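Local coordinates for adhesion and penetration protein autotransporter (Haemophilus influenzae, PDB 3SYJ) that promotes adherence to and invasion of host cells and is probably a serine protease, its self-associating passenger domain driving bacterial aggregation, at residues A[580-585]-A[632-637]. Numbering follows the deposited sequence.
Sequences ITQTKG and FQIKGG
Q582 and I634 meet on the inner face of two parallel strands, 580-582 and 632-634, which belong to neighbouring coils of the beta-solenoid in the Hap passenger domain. The Q582 side chain is extended, with CG anti to the backbone N (chi1 -180°). Q582 CB lies 4.2 Å from I634 CD1, and Q582 CG passes 3.6 Å from G636 O. At the tip of Q582, OE1 rests against I634 CG2 at 3.6 Å, while NE2 donates to K584 O, 3.1 Å away and above that carbonyl's plane. Glutamine suits this buried strand position because its amide binds backbone carbonyls while its chain touches L587 and A639. I580 CD1 lies 3.9 Å from F632 CE1, and the rings of F632 and W652 of the following coil are stacked.

Backbone hydrogen bonds join the strands: Q633 N to I580 O, then Q582 N to Q633 O. Q582 O takes K635 N at 2.8 Å and, weakly, G636 N. Glycine suits 636, where a side chain would strike T583 O, and 637, whose phi is positive. K584 O, in the Q582 amide plane, and S638 O, from the coil of I634, both accept from the buried NE2 and should fix the amide's rotation.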
loop_
_atom_site.group_PDB
_atom_site.type_symbol
_atom_site.label_atom_id
_atom_site.label_comp_id
_atom_site.label_asym_id
_atom_site.label_seq_id
_atom_site.Cartn_x
_atom_site.Cartn_y
_atom_site.Cartn_z
ATOM N N ILE A 580 17.508 5.811 -22.311
ATOM C CA ILE A 580 17.314 6.244 -23.684
ATOM C C ILE A 580 16.629 7.601 -23.628
ATOM O O ILE A 580 15.578 7.755 -22.991
ATOM C CB ILE A 580 16.447 5.252 -24.499
ATOM C CG1 ILE A 580 17.148 3.900 -24.626
ATOM C CG2 ILE A 580 16.146 5.806 -25.883
ATOM C CD1 ILE A 580 16.321 2.850 -25.347
ATOM N N THR A 581 17.238 8.580 -24.294
ATOM C CA THR A 581 16.746 9.955 -24.310
ATOM C C THR A 581 16.382 10.418 -25.717
ATOM O O THR A 581 17.162 10.259 -26.657
ATOM C CB THR A 581 17.812 10.917 -23.743
ATOM O OG1 THR A 581 18.093 10.558 -22.386
ATOM C CG2 THR A 581 17.328 12.372 -23.810
ATOM N N GLN A 582 15.197 10.998 -25.860
ATOM C CA GLN A 582 14.796 11.571 -27.138
ATOM C C GLN A 582 14.507 13.067 -26.997
ATOM O O GLN A 582 13.730 13.483 -26.135
ATOM C CB GLN A 582 13.576 10.841 -27.691
ATOM C CG GLN A 582 13.102 11.374 -29.024
ATOM C CD GLN A 582 11.851 10.675 -29.508
ATOM O OE1 GLN A 582 11.299 9.821 -28.816
ATOM N NE2 GLN A 582 11.392 11.037 -30.699
ATOM N N THR A 583 15.128 13.877 -27.844
ATOM C CA THR A 583 14.946 15.323 -27.759
ATOM C C THR A 583 14.019 15.855 -28.841
ATOM O O THR A 583 13.519 16.971 -28.738
ATOM C CB THR A 583 16.284 16.064 -27.862
ATOM O OG1 THR A 583 16.856 15.837 -29.155
ATOM C CG2 THR A 583 17.252 15.571 -26.792
ATOM N N LYS A 584 13.785 15.058 -29.877
ATOM C CA LYS A 584 13.014 15.522 -31.022
ATOM C C LYS A 584 12.791 14.385 -32.010
ATOM O O LYS A 584 13.293 13.281 -31.817
ATOM C CB LYS A 584 13.758 16.668 -31.712
ATOM C CG LYS A 584 12.905 17.505 -32.647
ATOM C CD LYS A 584 13.733 18.590 -33.304
ATOM C CE LYS A 584 14.354 19.496 -32.261
ATOM N NZ LYS A 584 14.900 20.740 -32.863
ATOM N N GLY A 585 12.037 14.653 -33.069
ATOM C CA GLY A 585 11.870 13.686 -34.135
ATOM C C GLY A 585 10.982 12.533 -33.733
ATOM O O GLY A 585 10.199 12.643 -32.793
ATOM N N PHE A 632 13.287 5.773 -19.929
ATOM C CA PHE A 632 13.042 6.388 -21.218
ATOM C C PHE A 632 12.662 7.838 -20.956
ATOM O O PHE A 632 11.588 8.128 -20.436
ATOM C CB PHE A 632 11.908 5.680 -21.960
ATOM C CG PHE A 632 12.126 4.205 -22.134
ATOM C CD1 PHE A 632 12.815 3.718 -23.235
ATOM C CD2 PHE A 632 11.639 3.307 -21.195
ATOM C CE1 PHE A 632 13.021 2.363 -23.393
ATOM C CE2 PHE A 632 11.835 1.949 -21.347
ATOM C CZ PHE A 632 12.529 1.471 -22.447
ATOM N N GLN A 633 13.557 8.751 -21.300
ATOM C CA GLN A 633 13.279 10.162 -21.120
ATOM C C GLN A 633 12.949 10.764 -22.468
ATOM O O GLN A 633 13.839 11.072 -23.260
ATOM C CB GLN A 633 14.484 10.865 -20.493
ATOM C CG GLN A 633 15.167 10.025 -19.435
ATOM C CD GLN A 633 16.128 10.819 -18.574
ATOM O OE1 GLN A 633 16.179 12.050 -18.647
ATOM N NE2 GLN A 633 16.896 10.115 -17.742
ATOM N N ILE A 634 11.663 10.914 -22.737
ATOM C CA ILE A 634 11.225 11.531 -23.974
ATOM C C ILE A 634 11.026 13.008 -23.672
ATOM O O ILE A 634 9.958 13.416 -23.225
ATOM C CB ILE A 634 9.919 10.884 -24.481
ATOM C CG1 ILE A 634 9.992 9.361 -24.336
ATOM C CG2 ILE A 634 9.627 11.281 -25.920
ATOM C CD1 ILE A 634 11.240 8.730 -24.948
ATOM N N LYS A 635 12.079 13.793 -23.885
ATOM C CA LYS A 635 12.086 15.215 -23.548
ATOM C C LYS A 635 11.497 16.068 -24.663
ATOM O O LYS A 635 11.325 17.277 -24.510
ATOM C CB LYS A 635 13.512 15.687 -23.262
ATOM C CG LYS A 635 14.204 14.962 -22.119
ATOM C CD LYS A 635 15.575 15.566 -21.864
ATOM C CE LYS A 635 16.258 14.927 -20.666
ATOM N NZ LYS A 635 17.617 15.504 -20.470
ATOM N N GLY A 636 11.202 15.441 -25.793
ATOM C CA GLY A 636 10.649 16.160 -26.922
ATOM C C GLY A 636 10.456 15.203 -28.068
ATOM O O GLY A 636 11.037 14.121 -28.074
ATOM N N GLY A 637 9.638 15.596 -29.037
ATOM C CA GLY A 637 9.315 14.729 -30.151
ATOM C C GLY A 637 8.300 13.650 -29.803
ATOM O O GLY A 637 7.434 13.831 -28.944
#